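Local coordinates for CpuTA1 (Curtobacterium pusillum, PDB 5K3W), which belongs to the class IV aminotransferase family, the fold-type IV enzymes that hold pyridoxal-5'-phosphate, and assembles from two copies of the chain, at residues Leu6-Ala11 with Ser131-Val136; Ile214-Gly219 with Asp262-Trp267; Asp218-Thr223 with Pro249-Arg254. All coordinates share one frame; numbering follows the deposited sequence.

Contact 1 of 3, residues Leu6-Ala11 with Ser131-Val136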
loop_
_atom_site.group_PDB
_atom_site.type_symbol
_atom_site.label_atom_id
_atom_site.label_comp_id
_atom_site.label_asym_id
_atom_site.label_seq_id
_atom_site.Cartn_x
_atom_site.Cartn_y
_atom_site.Cartn_z
ATOM N N LEU A 6 9.290 21.383 5.045
ATOM C CA LEU A 6 8.028 20.799 4.621
ATOM C C LEU A 6 7.201 21.864 3.911
ATOM O O LEU A 6 7.074 22.992 4.404
ATOM C CB LEU A 6 7.228 20.228 5.817
ATOM C CG LEU A 6 5.814 19.722 5.436
ATOM C CD1 LEU A 6 5.858 18.529 4.480
ATOM C CD2 LEU A 6 4.985 19.392 6.641
ATOM N N LEU A 7 6.625 21.497 2.770
ATOM C CA LEU A 7 5.709 22.355 2.035
ATOM C C LEU A 7 4.396 21.617 1.862
ATOM O O LEU A 7 4.376 20.481 1.374
ATOM C CB LEU A 7 6.278 22.749 0.670
ATOM C CG LEU A 7 7.506 23.667 0.687
ATOM C CD1 LEU A 7 8.409 23.338 -0.466
ATOM C CD2 LEU A 7 7.100 25.132 0.624
ATOM N N THR A 8 3.311 22.245 2.297
ATOM C CA THR A 8 1.975 21.775 1.979
ATOM C C THR A 8 1.631 22.240 0.578
ATOM O O THR A 8 1.688 23.438 0.296
ATOM C CB THR A 8 0.967 22.332 2.969
ATOM O OG1 THR A 8 1.359 21.972 4.289
ATOM C CG2 THR A 8 -0.422 21.779 2.685
ATOM N N VAL A 9 1.287 21.309 -0.303
ATOM C CA VAL A 9 0.855 21.658 -1.648
ATOM C C VAL A 9 -0.663 21.815 -1.619
ATOM O O VAL A 9 -1.402 20.834 -1.487
ATOM C CB VAL A 9 1.301 20.609 -2.671
ATOM C CG1 VAL A 9 0.826 21.006 -4.071
ATOM C CG2 VAL A 9 2.830 20.448 -2.633
ATOM N N THR A 10 -1.135 23.055 -1.710
ATOM C CA THR A 10 -2.572 23.302 -1.647
ATOM C C THR A 10 -3.250 23.260 -3.010
ATOM O O THR A 10 -4.477 23.338 -3.075
ATOM C CB THR A 10 -2.854 24.654 -1.000
ATOM O OG1 THR A 10 -2.244 25.683 -1.794
ATOM C CG2 THR A 10 -2.287 24.695 0.407
ATOM N N ALA A 11 -2.496 23.164 -4.100
ATOM C CA ALA A 11 -3.067 23.028 -5.441
ATOM C C ALA A 11 -2.343 21.899 -6.160
ATOM O O ALA A 11 -1.670 22.110 -7.168
ATOM C CB ALA A 11 -2.975 24.340 -6.223
ATOM N N SER A 131 -4.636 15.481 -1.555
ATOM C CA SER A 131 -3.636 16.099 -0.696
ATOM C C SER A 131 -2.260 15.988 -1.341
ATOM O O SER A 131 -1.995 15.084 -2.143
ATOM C CB SER A 131 -3.606 15.441 0.688
ATOM O OG SER A 131 -4.823 15.635 1.388
ATOM N N GLY A 132 -1.383 16.911 -0.962
ATOM C CA GLY A 132 -0.032 16.952 -1.501
ATOM C C GLY A 132 0.945 17.564 -0.521
ATOM O O GLY A 132 0.606 18.480 0.232
ATOM N N TRP A 133 2.174 17.048 -0.537
ATOM C CA TRP A 133 3.243 17.527 0.318
ATOM C C TRP A 133 4.577 17.355 -0.390
ATOM O O TRP A 133 4.753 16.461 -1.221
ATOM C CB TRP A 133 3.291 16.769 1.646
ATOM C CG TRP A 133 2.117 16.969 2.521
ATOM C CD1 TRP A 133 1.919 17.994 3.393
ATOM C CD2 TRP A 133 0.984 16.105 2.644
ATOM N NE1 TRP A 133 0.718 17.834 4.047
ATOM C CE2 TRP A 133 0.121 16.681 3.607
ATOM C CE3 TRP A 133 0.606 14.907 2.030
ATOM C CZ2 TRP A 133 -1.099 16.096 3.978
ATOM C CZ3 TRP A 133 -0.614 14.325 2.396
ATOM C CH2 TRP A 133 -1.448 14.925 3.364
ATOM N N VAL A 134 5.526 18.204 -0.025
ATOM C CA VAL A 134 6.925 18.045 -0.394
ATOM C C VAL A 134 7.735 18.262 0.867
ATOM O O VAL A 134 7.516 19.249 1.577
ATOM C CB VAL A 134 7.369 19.055 -1.477
ATOM C CG1 VAL A 134 8.849 18.838 -1.840
ATOM C CG2 VAL A 134 6.499 18.964 -2.704
ATOM N N PHE A 135 8.683 17.375 1.142
ATOM C CA PHE A 135 9.674 17.717 2.151
ATOM C C PHE A 135 11.084 17.446 1.645
ATOM O O PHE A 135 11.314 16.584 0.793
ATOM C CB PHE A 135 9.415 17.002 3.497
ATOM C CG PHE A 135 9.480 15.500 3.447
ATOM C CD1 PHE A 135 10.677 14.836 3.681
ATOM C CD2 PHE A 135 8.333 14.753 3.233
ATOM C CE1 PHE A 135 10.733 13.446 3.679
ATOM C CE2 PHE A 135 8.383 13.371 3.220
ATOM C CZ PHE A 135 9.585 12.715 3.442
ATOM N N VAL A 136 12.018 18.230 2.162
ATOM C CA VAL A 136 13.433 18.151 1.825
ATOM C C VAL A 136 14.211 17.853 3.102
ATOM O O VAL A 136 13.897 18.385 4.169
ATOM C CB VAL A 136 13.922 19.470 1.184
ATOM C CG1 VAL A 136 15.414 19.417 0.930
ATOM C CG2 VAL A 136 13.141 19.764 -0.112
HETATM O O HOH W 1 0.048 20.373 5.851
HETATM O O HOH W 2 -2.115 18.835 1.141
#
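Leu6 and Val9 carry the apolar part of this antiparallel strand pair. The strands are 5-9 and 131-138, neighbours in the antiparallel sheet of the class IV aminotransferase fold. CG of Leu6 is anti to its backbone N (chi1 174°). This brings Leu6 CD1 back over the partner strand, 4.0 Å from Phe135 CB and 4.1 Å from Trp133 CD1. Leu6, Thr8, Trp133 and Phe135 share one face of the sheet. On this face Ile44 of the second subunit packs on Leu6 and Trp133. The other face holds Leu7 and Val134, which lie across from each other. There Val9 crosses Val134 obliquely, and Val9 CG2 meets Val134 CG2 at 4.0 Å. Trp93 of helix 90-108 covers this valine pair.

Three backbone bonds tie the strands. Leu7 and Val134 form a hydrogen-bonded pair. Leu7 N reaches Val134 O at 2.7 Å, nearly along the C=O axis, and Val134 N returns a bond to Leu7 O. Val9 N bonds to Gly132 O at 3.0 Å, but from well above the carbonyl plane. Thr8 and Trp133 lie side by side at the polar edge. One water joins their tips. It lies in the plane of the indole, accepts from Trp133 NE1 at 3.2 Å and is 2.6 Å from Thr8 OG1.

Contact 2 of 3, residues Ile214-Gly219 with Asp262-Trp267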
loop_
_atom_site.group_PDB
_atom_site.type_symbol
_atom_site.label_atom_id
_atom_site.label_comp_id
_atom_site.label_asym_id
_atom_site.label_seq_id
_atom_site.Cartn_x
_atom_site.Cartn_y
_atom_site.Cartn_z
ATOM N N ILE A 214 20.335 -3.570 -13.159
ATOM C CA ILE A 214 21.218 -3.417 -14.313
ATOM C C ILE A 214 22.054 -4.681 -14.459
ATOM O O ILE A 214 22.678 -5.143 -13.494
ATOM C CB ILE A 214 22.127 -2.182 -14.184
ATOM C CG1 ILE A 214 21.294 -0.920 -13.934
ATOM C CG2 ILE A 214 22.940 -2.011 -15.460
ATOM C CD1 ILE A 214 20.361 -0.613 -15.055
ATOM N N VAL A 215 22.075 -5.235 -15.666
ATOM C CA VAL A 215 22.746 -6.500 -15.943
ATOM C C VAL A 215 23.834 -6.268 -16.983
ATOM O O VAL A 215 23.561 -5.748 -18.073
ATOM C CB VAL A 215 21.759 -7.574 -16.435
ATOM C CG1 VAL A 215 22.515 -8.809 -16.863
ATOM C CG2 VAL A 215 20.754 -7.915 -15.349
ATOM N N LEU A 216 25.062 -6.657 -16.648
ATOM C CA LEU A 216 26.149 -6.707 -17.616
ATOM C C LEU A 216 26.406 -8.158 -18.008
ATOM O O LEU A 216 26.673 -9.002 -17.140
ATOM C CB LEU A 216 27.415 -6.076 -17.056
ATOM C CG LEU A 216 28.648 -6.382 -17.912
ATOM C CD1 LEU A 216 28.461 -5.863 -19.334
ATOM C CD2 LEU A 216 29.917 -5.810 -17.271
ATOM N N ALA A 217 26.315 -8.449 -19.311
ATOM C CA ALA A 217 26.649 -9.779 -19.828
ATOM C C ALA A 217 27.090 -9.667 -21.282
ATOM O O ALA A 217 26.356 -9.126 -22.120
ATOM C CB ALA A 217 25.474 -10.749 -19.699
ATOM N N ASP A 218 28.286 -10.186 -21.577
ATOM C CA ASP A 218 28.811 -10.237 -22.941
ATOM C C ASP A 218 28.966 -8.831 -23.506
ATOM O O ASP A 218 28.548 -8.539 -24.626
ATOM C CB ASP A 218 27.921 -11.088 -23.854
ATOM C CG ASP A 218 27.724 -12.507 -23.334
ATOM O OD1 ASP A 218 28.707 -13.115 -22.846
ATOM O OD2 ASP A 218 26.578 -13.012 -23.416
ATOM N N GLY A 219 29.561 -7.952 -22.712
ATOM C CA GLY A 219 29.767 -6.590 -23.147
ATOM C C GLY A 219 28.501 -5.786 -23.368
ATOM O O GLY A 219 28.582 -4.636 -23.806
ATOM N N ASP A 262 23.506 -15.863 -14.780
ATOM C CA ASP A 262 24.671 -15.970 -15.648
ATOM C C ASP A 262 25.297 -14.626 -15.974
ATOM O O ASP A 262 26.204 -14.573 -16.808
ATOM C CB ASP A 262 24.301 -16.679 -16.952
ATOM C CG ASP A 262 23.698 -18.056 -16.720
ATOM O OD1 ASP A 262 24.109 -18.746 -15.756
ATOM O OD2 ASP A 262 22.813 -18.449 -17.509
ATOM N N ALA A 263 24.841 -13.549 -15.346
ATOM C CA ALA A 263 25.360 -12.228 -15.659
ATOM C C ALA A 263 26.787 -12.066 -15.146
ATOM O O ALA A 263 27.203 -12.715 -14.181
ATOM C CB ALA A 263 24.464 -11.151 -15.055
ATOM N N GLU A 264 27.546 -11.189 -15.801
ATOM C CA GLU A 264 28.911 -10.946 -15.351
ATOM C C GLU A 264 28.951 -9.988 -14.172
ATOM O O GLU A 264 29.785 -10.145 -13.276
ATOM C CB GLU A 264 29.759 -10.404 -16.498
ATOM C CG GLU A 264 30.306 -11.492 -17.390
ATOM C CD GLU A 264 30.341 -11.084 -18.840
ATOM O OE1 GLU A 264 30.672 -9.909 -19.125
ATOM O OE2 GLU A 264 30.019 -11.944 -19.693
ATOM N N ALA A 265 28.082 -8.980 -14.163
ATOM C CA ALA A 265 27.970 -8.075 -13.026
ATOM C C ALA A 265 26.533 -7.590 -12.945
ATOM O O ALA A 265 25.796 -7.624 -13.933
ATOM C CB ALA A 265 28.938 -6.890 -13.130
ATOM N N LEU A 266 26.141 -7.149 -11.745
ATOM C CA LEU A 266 24.794 -6.661 -11.480
ATOM C C LEU A 266 24.853 -5.416 -10.609
ATOM O O LEU A 266 25.699 -5.307 -9.715
ATOM C CB LEU A 266 23.937 -7.705 -10.764
ATOM C CG LEU A 266 23.758 -9.051 -11.443
ATOM C CD1 LEU A 266 23.095 -10.001 -10.473
ATOM C CD2 LEU A 266 22.910 -8.898 -12.690
ATOM N N TRP A 267 23.915 -4.496 -10.856
ATOM C CA TRP A 267 23.683 -3.344 -9.991
ATOM C C TRP A 267 22.194 -3.182 -9.724
ATOM O O TRP A 267 21.356 -3.480 -10.580
ATOM C CB TRP A 267 24.201 -2.020 -10.599
ATOM C CG TRP A 267 25.656 -1.988 -10.920
ATOM C CD1 TRP A 267 26.651 -1.429 -10.169
ATOM C CD2 TRP A 267 26.286 -2.515 -12.094
ATOM N NE1 TRP A 267 27.858 -1.573 -10.805
ATOM C CE2 TRP A 267 27.661 -2.234 -11.991
ATOM C CE3 TRP A 267 25.815 -3.183 -13.232
ATOM C CZ2 TRP A 267 28.581 -2.617 -12.974
ATOM C CZ3 TRP A 267 26.720 -3.551 -14.210
ATOM C CH2 TRP A 267 28.089 -3.273 -14.073
#
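The indole of Trp267 meets strand 212-217 with its edge. The strand pair is antiparallel with a classic beta bulge, in the mixed sheet of the class IV aminotransferase fold. Leu216 CB approaches the indole edge near the ring plane, 3.9 Å from Trp267 CZ3. Ile214 CG2 lies 3.8 Å from Trp267 CE3, where the side chains cross obliquely. The far side of the ring system is tied elsewhere, since Trp267 NE1 bonds to Thr293 OG1. The other flat groups are two carboxylates, Asp218 and Glu264, with planes 68° apart.

Ile214 and Trp267 are a hydrogen-bonded pair, with bonds in both directions. Leu216 N donates to Ala265 O. At the bulge, Glu264 and Ala265 both face Leu216, whose O takes two N-H groups: Glu264 N comes nearly along the C=O axis at 2.7 Å, and Ala265 N lies on a lone pair at 3.3 Å.

On the sheet face away from Trp267, Val215 and Leu266 run side by side. Val215 CG2 touches Leu266 CD2 at 3.6 Å, and Val215 CG1 touches Ala263 CB.

Glu264 bends at chi2 (143°) to reach the turn after strand 212-217. Asp218 OD1 lies 3.6 Å from Glu264 OE2, an approach of like charges that the amide of Asp218 probably eases. Asp218 N reaches Glu264 OE2 at 3.1 Å, from above the carboxylate plane.

Contact 3 of 3, residues Asp218-Thr223 with Pro249-Arg254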
loop_
_atom_site.group_PDB
_atom_site.type_symbol
_atom_site.label_atom_id
_atom_site.label_comp_id
_atom_site.label_asym_id
_atom_site.label_seq_id
_atom_site.Cartn_x
_atom_site.Cartn_y
_atom_site.Cartn_z
ATOM N N ASP A 218 28.286 -10.186 -21.577
ATOM C CA ASP A 218 28.811 -10.237 -22.941
ATOM C C ASP A 218 28.966 -8.831 -23.506
ATOM O O ASP A 218 28.548 -8.539 -24.626
ATOM C CB ASP A 218 27.921 -11.088 -23.854
ATOM C CG ASP A 218 27.724 -12.507 -23.334
ATOM O OD1 ASP A 218 28.707 -13.115 -22.846
ATOM O OD2 ASP A 218 26.578 -13.012 -23.416
ATOM N N GLY A 219 29.561 -7.952 -22.712
ATOM C CA GLY A 219 29.767 -6.590 -23.147
ATOM C C GLY A 219 28.501 -5.786 -23.368
ATOM O O GLY A 219 28.582 -4.636 -23.806
ATOM N N VAL A 220 27.330 -6.347 -23.068
ATOM C CA VAL A 220 26.061 -5.646 -23.244
ATOM C C VAL A 220 25.464 -5.319 -21.880
ATOM O O VAL A 220 25.495 -6.141 -20.953
ATOM C CB VAL A 220 25.071 -6.464 -24.088
ATOM C CG1 VAL A 220 23.785 -5.699 -24.257
ATOM C CG2 VAL A 220 25.673 -6.771 -25.433
ATOM N N VAL A 221 24.933 -4.107 -21.752
ATOM C CA VAL A 221 24.309 -3.643 -20.521
ATOM C C VAL A 221 22.812 -3.649 -20.753
ATOM O O VAL A 221 22.321 -2.963 -21.656
ATOM C CB VAL A 221 24.819 -2.256 -20.114
ATOM C CG1 VAL A 221 24.008 -1.687 -18.962
ATOM C CG2 VAL A 221 26.300 -2.334 -19.743
ATOM N N ARG A 222 22.092 -4.447 -19.957
ATOM C CA ARG A 222 20.662 -4.684 -20.116
ATOM C C ARG A 222 19.910 -4.337 -18.839
ATOM O O ARG A 222 20.483 -4.281 -17.746
ATOM C CB ARG A 222 20.366 -6.148 -20.461
ATOM C CG ARG A 222 21.198 -6.748 -21.555
ATOM C CD ARG A 222 20.802 -8.195 -21.712
ATOM N NE ARG A 222 20.849 -8.635 -23.099
ATOM C CZ ARG A 222 21.816 -9.388 -23.604
ATOM N NH1 ARG A 222 22.823 -9.793 -22.834
ATOM N NH2 ARG A 222 21.771 -9.739 -24.883
ATOM N N THR A 223 18.597 -4.148 -18.987
ATOM C CA THR A 223 17.692 -3.845 -17.891
ATOM C C THR A 223 16.338 -4.423 -18.278
ATOM O O THR A 223 15.997 -4.408 -19.467
ATOM C CB THR A 223 17.568 -2.331 -17.619
ATOM O OG1 THR A 223 17.155 -2.113 -16.264
ATOM C CG2 THR A 223 16.526 -1.680 -18.542
ATOM N N PRO A 249 26.948 -1.337 -25.755
ATOM C CA PRO A 249 25.543 -1.440 -26.181
ATOM C C PRO A 249 24.631 -1.630 -24.972
ATOM O O PRO A 249 24.959 -2.352 -24.026
ATOM C CB PRO A 249 25.522 -2.677 -27.091
ATOM C CG PRO A 249 26.974 -3.063 -27.289
ATOM C CD PRO A 249 27.741 -2.513 -26.133
ATOM N N THR A 250 23.474 -0.977 -25.016
ATOM C CA THR A 250 22.464 -1.088 -23.979
ATOM C C THR A 250 21.186 -1.658 -24.572
ATOM O O THR A 250 20.912 -1.499 -25.760
ATOM C CB THR A 250 22.172 0.270 -23.348
ATOM O OG1 THR A 250 21.854 1.186 -24.391
ATOM C CG2 THR A 250 23.381 0.780 -22.562
ATOM N N GLU A 251 20.381 -2.300 -23.729
ATOM C CA GLU A 251 19.250 -3.057 -24.244
ATOM C C GLU A 251 18.180 -3.198 -23.171
ATOM O O GLU A 251 18.486 -3.575 -22.034
ATOM C CB GLU A 251 19.713 -4.433 -24.724
ATOM C CG GLU A 251 18.682 -5.217 -25.502
ATOM C CD GLU A 251 19.194 -6.592 -25.898
ATOM O OE1 GLU A 251 20.435 -6.763 -26.007
ATOM O OE2 GLU A 251 18.355 -7.501 -26.090
ATOM N N TYR A 252 16.939 -2.871 -23.541
ATOM C CA TYR A 252 15.755 -3.226 -22.778
ATOM C C TYR A 252 15.212 -4.543 -23.307
ATOM O O TYR A 252 15.111 -4.732 -24.521
ATOM C CB TYR A 252 14.675 -2.151 -22.891
ATOM C CG TYR A 252 15.081 -0.799 -22.357
ATOM C CD1 TYR A 252 15.750 0.107 -23.161
ATOM C CD2 TYR A 252 14.800 -0.427 -21.040
ATOM C CE1 TYR A 252 16.133 1.345 -22.675
ATOM C CE2 TYR A 252 15.171 0.805 -20.549
ATOM C CZ TYR A 252 15.839 1.694 -21.378
ATOM O OH TYR A 252 16.218 2.936 -20.927
ATOM N N ARG A 253 14.849 -5.444 -22.404
ATOM C CA ARG A 253 14.330 -6.732 -22.842
ATOM C C ARG A 253 13.802 -7.499 -21.640
ATOM O O ARG A 253 13.931 -7.069 -20.489
ATOM C CB ARG A 253 15.410 -7.533 -23.563
ATOM C CG ARG A 253 16.620 -7.754 -22.709
ATOM C CD ARG A 253 17.048 -9.205 -22.745
ATOM N NE ARG A 253 17.503 -9.598 -24.072
ATOM C CZ ARG A 253 18.317 -10.622 -24.294
ATOM N NH1 ARG A 253 18.759 -11.343 -23.270
ATOM N NH2 ARG A 253 18.697 -10.918 -25.534
ATOM N N ARG A 254 13.184 -8.637 -21.935
ATOM C CA ARG A 254 12.833 -9.595 -20.904
ATOM C C ARG A 254 14.060 -10.406 -20.534
ATOM O O ARG A 254 14.752 -10.937 -21.405
ATOM C CB ARG A 254 11.721 -10.516 -21.372
ATOM C CG ARG A 254 10.494 -9.760 -21.728
ATOM C CD ARG A 254 9.248 -10.623 -21.727
ATOM N NE ARG A 254 8.179 -9.818 -22.290
ATOM C CZ ARG A 254 8.090 -9.525 -23.583
ATOM N NH1 ARG A 254 9.001 -10.005 -24.429
ATOM N NH2 ARG A 254 7.092 -8.766 -24.027
#
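Arg222 and Arg253 lay their guanidinium groups flat against each other, with centres 3.8 Å apart and planes at 28°. Arg222 NE sits over the centre of the Arg253 group. On the opposite face of the Arg222 guanidinium, Val220 CG1 lies over the centre. Glu251 runs beside Arg222 and points the same way. Its chain is extended to CD, so the carboxylate comes alongside both guanidinium groups. Glu251 OE1 makes a salt bridge to Arg222 NH2 at 3.5 Å. The guanidinium and carboxylate planes are 65° apart. Glu251 OE2 takes Arg253 NE at 3.0 Å, a salt bridge with a weak, bent hydrogen bond. Arg253 reaches the stack by bending at chi2 and chi3, from a CG wedged between its backbone N and carbonyl carbon (chi1 58°). Arg253 NH1 has a further salt bridge, to Glu259.

The other face carries Val221, Thr223, Thr250 and Tyr252, turned to helix 234-245. Thr223 and Tyr252 lie side by side, with Thr223 CG2 3.3 Å from Tyr252 CD2. Phe240 of the helix meets the Tyr252 ring edge-to-face, and Gln236 bonds to Tyr252 OH.

Between the two faces, strands 220-224 and 250-253 run as parallel neighbours, joined through the helix as a beta-alpha-beta crossover. Val221 N points almost straight at Pro249 O, at 2.9 Å. Thr223 N bonds to Glu251 O at 3.1 Å. The remaining two backbone bonds, from Glu251 N and Arg253 N, are weak.

Two stacked arginines should repel each other. Glu251, which bridges the two from the side, and Glu259 beyond probably offset that charge and let the two cations stack.

How the contacts relate
Contact 1 is a buried pairing, while contact 2 is partly buried and contact 3 lies at the surface. Contact 1 belongs to a different sheet, on the opposite side of the chain's centre, with its centre about 40 Å from that of contact 2. Contacts 2 and 3 share Asp218 and Gly219, the turn between strands 212-217 and 220-224. Both build the same mixed sheet, and Val215 O lies 2.7 Å from Arg222 N where they meet. The chemistry follows the place. Contact 1 is mainly apolar and faces the second subunit, contact 2 adds a bulge and a carboxylate at its exposed end, and contact 3, on an outermost strand, carries a charged network.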